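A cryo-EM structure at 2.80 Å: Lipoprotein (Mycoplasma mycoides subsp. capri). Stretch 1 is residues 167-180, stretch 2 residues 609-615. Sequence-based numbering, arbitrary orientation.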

ATOM      1  N   GLY B 167       8.724 -15.067  36.383  1.00 92.23           N
ATOM      2  CA  GLY B 167       9.258 -16.104  35.517  1.00 92.23           C
ATOM      3  C   GLY B 167       9.962 -15.541  34.286  1.00 92.23           C
ATOM      4  O   GLY B 167      10.978 -16.084  33.864  1.00 92.23           O
ATOM      5  N   TYR B 168       9.525 -14.390  33.787  1.00 88.29           N
ATOM      6  CA  TYR B 168      10.295 -13.628  32.810  1.00 88.29           C
ATOM      7  C   TYR B 168      11.613 -13.092  33.396  1.00 88.29           C
ATOM      8  O   TYR B 168      12.659 -13.273  32.775  1.00 88.29           O
ATOM      9  N   ASP B 169      11.615 -12.517  34.606  1.00 90.64           N
ATOM     10  CA  ASP B 169      12.840 -12.028  35.254  1.00 90.64           C
ATOM     11  C   ASP B 169      13.934 -13.092  35.330  1.00 90.64           C
ATOM     12  O   ASP B 169      15.091 -12.797  35.041  1.00 90.64           O
ATOM     13  N   GLU B 170      13.617 -14.337  35.678  1.00 89.95           N
ATOM     14  CA  GLU B 170      14.636 -15.397  35.676  1.00 89.95           C
ATOM     15  C   GLU B 170      15.101 -15.784  34.259  1.00 89.95           C
ATOM     16  O   GLU B 170      16.274 -16.097  34.082  1.00 89.95           O
ATOM     17  N   TYR B 171      14.256 -15.693  33.230  1.00 84.92           N
ATOM     18  CA  TYR B 171      14.675 -15.878  31.840  1.00 84.92           C
ATOM     19  C   TYR B 171      15.639 -14.768  31.395  1.00 84.92           C
ATOM     20  O   TYR B 171      16.617 -15.035  30.694  1.00 84.92           O
ATOM     21  N   THR B 172      15.455 -13.527  31.855  1.00 86.63           N
ATOM     22  CA  THR B 172      16.425 -12.457  31.583  1.00 86.63           C
ATOM     23  C   THR B 172      17.795 -12.761  32.194  1.00 86.63           C
ATOM     24  O   THR B 172      18.811 -12.444  31.583  1.00 86.63           O
ATOM     25  N   LYS B 173      17.846 -13.409  33.361  1.00 86.69           N
ATOM     26  CA  LYS B 173      19.088 -13.703  34.106  1.00 86.69           C
ATOM     27  C   LYS B 173      19.793 -14.997  33.673  1.00 86.69           C
ATOM     28  O   LYS B 173      21.013 -15.093  33.801  1.00 86.69           O
ATOM     29  N   LYS B 174      19.072 -15.961  33.101  1.00 83.10           N
ATOM     30  CA  LYS B 174      19.594 -17.184  32.455  1.00 83.10           C
ATOM     31  C   LYS B 174      20.610 -16.892  31.343  1.00 83.10           C
ATOM     32  O   LYS B 174      20.545 -15.852  30.690  1.00 83.10           O
ATOM     33  N   ASP B 175      21.546 -17.814  31.116  1.00 81.60           N
ATOM     34  CA  ASP B 175      22.432 -17.813  29.939  1.00 81.60           C
ATOM     35  C   ASP B 175      21.757 -18.485  28.731  1.00 81.60           C
ATOM     36  O   ASP B 175      20.714 -19.116  28.867  1.00 81.60           O
ATOM     37  N   GLN B 176      22.346 -18.409  27.535  1.00 77.59           N
ATOM     38  CA  GLN B 176      21.690 -18.942  26.337  1.00 77.59           C
ATOM     39  C   GLN B 176      21.449 -20.456  26.358  1.00 77.59           C
ATOM     40  O   GLN B 176      20.410 -20.897  25.876  1.00 77.59           O
ATOM     41  N   LYS B 177      22.333 -21.263  26.957  1.00 78.12           N
ATOM     42  CA  LYS B 177      22.093 -22.707  27.137  1.00 78.12           C
ATOM     43  C   LYS B 177      20.853 -22.973  27.996  1.00 78.12           C
ATOM     44  O   LYS B 177      19.982 -23.739  27.601  1.00 78.12           O
ATOM     45  N   SER B 178      20.731 -22.320  29.149  1.00 81.28           N
ATOM     46  CA  SER B 178      19.559 -22.522  30.017  1.00 81.28           C
ATOM     47  C   SER B 178      18.278 -21.820  29.531  1.00 81.28           C
ATOM     48  O   SER B 178      17.181 -22.290  29.827  1.00 81.28           O
ATOM     49  N   ARG B 179      18.386 -20.731  28.754  1.00 82.62           N
ATOM     50  CA  ARG B 179      17.284 -20.163  27.956  1.00 82.62           C
ATOM     51  C   ARG B 179      16.774 -21.147  26.908  1.00 82.62           C
ATOM     52  O   ARG B 179      15.569 -21.349  26.831  1.00 82.62           O
ATOM     53  N   PHE B 180      17.664 -21.812  26.170  1.00 77.39           N
ATOM     54  CA  PHE B 180      17.257 -22.825  25.197  1.00 77.39           C
ATOM     55  C   PHE B 180      16.493 -23.987  25.833  1.00 77.39           C
ATOM     56  O   PHE B 180      15.422 -24.335  25.361  1.00 77.39           O
ATOM     57  N   PHE B 609      26.887  -9.252  18.759  1.00 69.60           N
ATOM     58  CA  PHE B 609      25.512  -9.285  18.249  1.00 69.60           C
ATOM     59  C   PHE B 609      24.490  -9.776  19.299  1.00 69.60           C
ATOM     60  O   PHE B 609      23.283  -9.690  19.086  1.00 69.60           O
ATOM     61  N   ASP B 610      24.958 -10.321  20.427  1.00 76.38           N
ATOM     62  CA  ASP B 610      24.165 -10.947  21.484  1.00 76.38           C
ATOM     63  C   ASP B 610      23.368  -9.905  22.299  1.00 76.38           C
ATOM     64  O   ASP B 610      23.813  -9.437  23.347  1.00 76.38           O
ATOM     65  N   ARG B 611      22.209  -9.481  21.783  1.00 75.11           N
ATOM     66  CA  ARG B 611      21.374  -8.431  22.385  1.00 75.11           C
ATOM     67  C   ARG B 611      20.892  -8.761  23.809  1.00 75.11           C
ATOM     68  O   ARG B 611      20.559  -9.917  24.073  1.00 75.11           O
ATOM     69  N   PRO B 612      20.722  -7.776  24.710  1.00 78.47           N
ATOM     70  CA  PRO B 612      19.895  -7.956  25.896  1.00 78.47           C
ATOM     71  C   PRO B 612      18.415  -8.040  25.494  1.00 78.47           C
ATOM     72  O   PRO B 612      17.996  -7.393  24.538  1.00 78.47           O
ATOM     73  N   LEU B 613      17.587  -8.811  26.208  1.00 79.99           N
ATOM     74  CA  LEU B 613      16.144  -8.887  25.913  1.00 79.99           C
ATOM     75  C   LEU B 613      15.440  -7.559  26.212  1.00 79.99           C
ATOM     76  O   LEU B 613      14.525  -7.155  25.500  1.00 79.99           O
ATOM     77  N   ASP B 614      15.892  -6.884  27.268  1.00 85.14           N
ATOM     78  CA  ASP B 614      15.465  -5.578  27.738  1.00 85.14           C
ATOM     79  C   ASP B 614      16.625  -4.837  28.407  1.00 85.14           C
ATOM     80  O   ASP B 614      17.612  -5.429  28.845  1.00 85.14           O
ATOM     81  N   PHE B 615      16.516  -3.521  28.511  1.00 85.09           N
ATOM     82  CA  PHE B 615      17.501  -2.656  29.147  1.00 85.09           C
ATOM     83  C   PHE B 615      16.791  -1.438  29.728  1.00 85.09           C
ATOM     84  O   PHE B 615      15.648  -1.164  29.372  1.00 85.09           O
TER

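This is a small mixed contact in which one leucine of an irregular segment, L613, sits at the centre against two helices joined by a short turn, with a single tyrosine-aspartate hydrogen bond beside it. The two stretches lie at least 434 residues apart in sequence wherever they touch, and together they bury 305 Å².

Stretch 1 is a helix through K173, a short turn, and a second helix starting at Q176. Stretch 2 has no regular helix or strand. The backbones come closest at T172 and L613, whose CA atoms are 6.7 Å apart.

L613 is the centre of the contact. Its CA-to-CB bond points toward stretch 1, and it is the residue most covered by the other stretch. Chi1 is m and chi2 is t, which places CD1 among Y171, T172 and R179. L613 CD1 lies 3.5 Å from Y171 CD2, at the edge of the tyrosine ring and near its plane. L613 CD1 is 4.1 Å from T172 CA, so the leucine packs against the helix backbone as well as its side chains. L613 CD1 also sits over one face of the R179 guanidinium, 3.8 Å from R179 NH2.

R179 points toward stretch 2, with chi1 m and chi2 and chi3 both t. This extended side chain reaches back to the first helix. There R179 NE donates to Y171 O at 3.0 Å, and R179 NH2 donates to T172 O at 2.9 Å. R179 NH1 donates to Q176 OE1 at 2.8 Å. These bonds lie within stretch 1 and hold the guanidinium in place, leaving a face for the leucine methyl to cover.

Y168 supplies the polar link. Its CA-to-CB bond points sideways, but with chi1 t its ring carries the hydroxyl to stretch 2. Y168 OH donates to D614 OD2 at 2.7 Å, the only hydrogen bond across the stretches. The carboxylate oxygen lies at the ring edge, near the ring plane. Y168 OH also lies 3.9 Å from L613 CB. D614 points toward stretch 1 with chi1 p, and D614 OD1 is 4.0 Å from T172 CG2.

T172 has chi1 p. T172 OG1 donates to D169 O at 2.7 Å, so the hydroxyl is used within its own helix while the methyl CG2 faces D614.

At the other end the contact thins. Q176 points toward stretch 2, with chi1 and chi2 both m, yet Q176 OE1 comes no closer than 4.4 Å to D610 OD1.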

ATOM      1  CB  TYR B 168       9.418 -12.524  32.215  1.00 88.29           C
ATOM      2  CG  TYR B 168      10.189 -11.563  31.341  1.00 88.29           C
ATOM      3  CD1 TYR B 168      10.586 -11.940  30.045  1.00 88.29           C
ATOM      4  CD2 TYR B 168      10.555 -10.307  31.853  1.00 88.29           C
ATOM      5  CE1 TYR B 168      11.356 -11.063  29.267  1.00 88.29           C
ATOM      6  CE2 TYR B 168      11.320  -9.430  31.079  1.00 88.29           C
ATOM      7  CZ  TYR B 168      11.728  -9.811  29.787  1.00 88.29           C
ATOM      8  OH  TYR B 168      12.505  -8.975  29.062  1.00 88.29           O
ATOM      9  CB  ASP B 169      12.541 -11.522  36.675  1.00 90.64           C
ATOM     10  CG  ASP B 169      12.073 -10.073  36.773  1.00 90.64           C
ATOM     11  OD1 ASP B 169      12.241  -9.296  35.815  1.00 90.64           O
ATOM     12  OD2 ASP B 169      11.619  -9.675  37.864  1.00 90.64           O
ATOM     13  CB  GLU B 170      14.196 -16.606  36.503  1.00 89.95           C
ATOM     14  CG  GLU B 170      12.978 -17.344  35.958  1.00 89.95           C
ATOM     15  CD  GLU B 170      12.828 -18.748  36.537  1.00 89.95           C
ATOM     16  OE1 GLU B 170      12.794 -19.725  35.757  1.00 89.95           O
ATOM     17  OE2 GLU B 170      12.782 -18.886  37.777  1.00 89.95           O
ATOM     18  CB  TYR B 171      13.451 -16.014  30.924  1.00 84.92           C
ATOM     19  CG  TYR B 171      13.785 -16.454  29.512  1.00 84.92           C
ATOM     20  CD1 TYR B 171      13.686 -17.800  29.115  1.00 84.92           C
ATOM     21  CD2 TYR B 171      14.210 -15.496  28.582  1.00 84.92           C
ATOM     22  CE1 TYR B 171      14.010 -18.180  27.800  1.00 84.92           C
ATOM     23  CE2 TYR B 171      14.566 -15.876  27.282  1.00 84.92           C
ATOM     24  CZ  TYR B 171      14.450 -17.216  26.878  1.00 84.92           C
ATOM     25  OH  TYR B 171      14.775 -17.539  25.603  1.00 84.92           O
ATOM     26  CB  THR B 172      15.969 -11.053  32.025  1.00 86.63           C
ATOM     27  OG1 THR B 172      16.113 -10.839  33.408  1.00 86.63           O
ATOM     28  CG2 THR B 172      14.552 -10.704  31.654  1.00 86.63           C
ATOM     29  CB  LYS B 173      18.807 -13.666  35.619  1.00 86.69           C
ATOM     30  CG  LYS B 173      18.409 -12.254  36.062  1.00 86.69           C
ATOM     31  CD  LYS B 173      18.201 -12.093  37.568  1.00 86.69           C
ATOM     32  CE  LYS B 173      17.078 -12.978  38.117  1.00 86.69           C
ATOM     33  NZ  LYS B 173      16.884 -12.758  39.565  1.00 86.69           N
ATOM     34  CB  LYS B 174      18.409 -18.019  31.929  1.00 83.10           C
ATOM     35  CG  LYS B 174      17.751 -18.836  33.049  1.00 83.10           C
ATOM     36  CD  LYS B 174      16.459 -19.538  32.620  1.00 83.10           C
ATOM     37  CE  LYS B 174      15.739 -20.049  33.870  1.00 83.10           C
ATOM     38  NZ  LYS B 174      14.420 -20.655  33.606  1.00 83.10           N
ATOM     39  CB  ASP B 175      23.777 -18.486  30.260  1.00 81.60           C
ATOM     40  CG  ASP B 175      23.730 -20.014  30.337  1.00 81.60           C
ATOM     41  OD1 ASP B 175      22.711 -20.567  30.800  1.00 81.60           O
ATOM     42  OD2 ASP B 175      24.703 -20.670  29.906  1.00 81.60           O
ATOM     43  CB  GLN B 176      22.435 -18.538  25.056  1.00 77.59           C
ATOM     44  CG  GLN B 176      22.139 -17.107  24.594  1.00 77.59           C
ATOM     45  CD  GLN B 176      20.657 -16.760  24.478  1.00 77.59           C
ATOM     46  OE1 GLN B 176      20.240 -15.664  24.783  1.00 77.59           O
ATOM     47  NE2 GLN B 176      19.776 -17.664  24.121  1.00 77.59           N
ATOM     48  CB  LYS B 177      23.346 -23.377  27.711  1.00 78.12           C
ATOM     49  CG  LYS B 177      23.263 -24.906  27.687  1.00 78.12           C
ATOM     50  CD  LYS B 177      24.447 -25.591  28.379  1.00 78.12           C
ATOM     51  CE  LYS B 177      25.784 -25.397  27.669  1.00 78.12           C
ATOM     52  NZ  LYS B 177      26.884 -26.098  28.327  1.00 78.12           N
ATOM     53  CB  SER B 178      19.896 -22.141  31.453  1.00 81.28           C
ATOM     54  OG  SER B 178      20.256 -20.790  31.558  1.00 81.28           O
ATOM     55  CB  ARG B 179      17.710 -18.864  27.265  1.00 82.62           C
ATOM     56  CG  ARG B 179      17.748 -17.648  28.190  1.00 82.62           C
ATOM     57  CD  ARG B 179      18.192 -16.417  27.409  1.00 82.62           C
ATOM     58  NE  ARG B 179      18.239 -15.207  28.233  1.00 82.62           N
ATOM     59  CZ  ARG B 179      18.810 -14.072  27.890  1.00 82.62           C
ATOM     60  NH1 ARG B 179      19.321 -13.860  26.723  1.00 82.62           N
ATOM     61  NH2 ARG B 179      18.898 -13.105  28.736  1.00 82.62           N
ATOM     62  CB  PHE B 180      18.449 -23.383  24.426  1.00 77.39           C
ATOM     63  CG  PHE B 180      18.058 -24.501  23.486  1.00 77.39           C
ATOM     64  CD1 PHE B 180      17.584 -24.207  22.198  1.00 77.39           C
ATOM     65  CD2 PHE B 180      18.213 -25.845  23.873  1.00 77.39           C
ATOM     66  CE1 PHE B 180      17.290 -25.244  21.302  1.00 77.39           C
ATOM     67  CE2 PHE B 180      17.947 -26.882  22.965  1.00 77.39           C
ATOM     68  CZ  PHE B 180      17.483 -26.581  21.677  1.00 77.39           C
ATOM     69  CB  PHE B 609      25.491 -10.220  17.035  1.00 69.60           C
ATOM     70  CG  PHE B 609      26.357  -9.845  15.848  1.00 69.60           C
ATOM     71  CD1 PHE B 609      25.800  -9.151  14.761  1.00 69.60           C
ATOM     72  CD2 PHE B 609      27.694 -10.262  15.784  1.00 69.60           C
ATOM     73  CE1 PHE B 609      26.566  -8.885  13.618  1.00 69.60           C
ATOM     74  CE2 PHE B 609      28.464  -9.982  14.646  1.00 69.60           C
ATOM     75  CZ  PHE B 609      27.899  -9.307  13.557  1.00 69.60           C
ATOM     76  CB  ASP B 610      25.117 -11.793  22.345  1.00 76.38           C
ATOM     77  CG  ASP B 610      24.444 -12.640  23.412  1.00 76.38           C
ATOM     78  OD1 ASP B 610      23.204 -12.739  23.435  1.00 76.38           O
ATOM     79  OD2 ASP B 610      25.162 -13.241  24.223  1.00 76.38           O
ATOM     80  CB  ARG B 611      20.182  -8.116  21.462  1.00 75.11           C
ATOM     81  CG  ARG B 611      19.075  -9.180  21.454  1.00 75.11           C
ATOM     82  CD  ARG B 611      17.980  -8.852  20.454  1.00 75.11           C
ATOM     83  NE  ARG B 611      16.870  -9.817  20.487  1.00 75.11           N
ATOM     84  CZ  ARG B 611      15.733  -9.690  21.139  1.00 75.11           C
ATOM     85  NH1 ARG B 611      14.819 -10.596  21.027  1.00 75.11           N
ATOM     86  NH2 ARG B 611      15.483  -8.678  21.901  1.00 75.11           N
ATOM     87  CB  PRO B 612      20.191  -6.730  26.749  1.00 78.47           C
ATOM     88  CG  PRO B 612      20.478  -5.637  25.739  1.00 78.47           C
ATOM     89  CD  PRO B 612      21.123  -6.388  24.583  1.00 78.47           C
ATOM     90  CB  LEU B 613      15.462  -9.985  26.735  1.00 79.99           C
ATOM     91  CG  LEU B 613      16.068 -11.384  26.622  1.00 79.99           C
ATOM     92  CD1 LEU B 613      15.363 -12.316  27.596  1.00 79.99           C
ATOM     93  CD2 LEU B 613      15.975 -11.964  25.213  1.00 79.99           C
ATOM     94  CB  ASP B 614      14.285  -5.705  28.704  1.00 85.14           C
ATOM     95  CG  ASP B 614      14.489  -6.667  29.877  1.00 85.14           C
ATOM     96  OD1 ASP B 614      15.610  -7.140  30.162  1.00 85.14           O
ATOM     97  OD2 ASP B 614      13.470  -6.971  30.523  1.00 85.14           O
ATOM     98  CB  PHE B 615      18.609  -2.278  28.150  1.00 85.09           C
ATOM     99  CG  PHE B 615      18.285  -1.186  27.151  1.00 85.09           C
ATOM    100  CD1 PHE B 615      17.269  -1.355  26.202  1.00 85.09           C
ATOM    101  CD2 PHE B 615      19.044  -0.007  27.139  1.00 85.09           C
ATOM    102  CE1 PHE B 615      16.987  -0.347  25.273  1.00 85.09           C
ATOM    103  CE2 PHE B 615      18.783   0.991  26.193  1.00 85.09           C
ATOM    104  CZ  PHE B 615      17.745   0.830  25.274  1.00 85.09           C
TER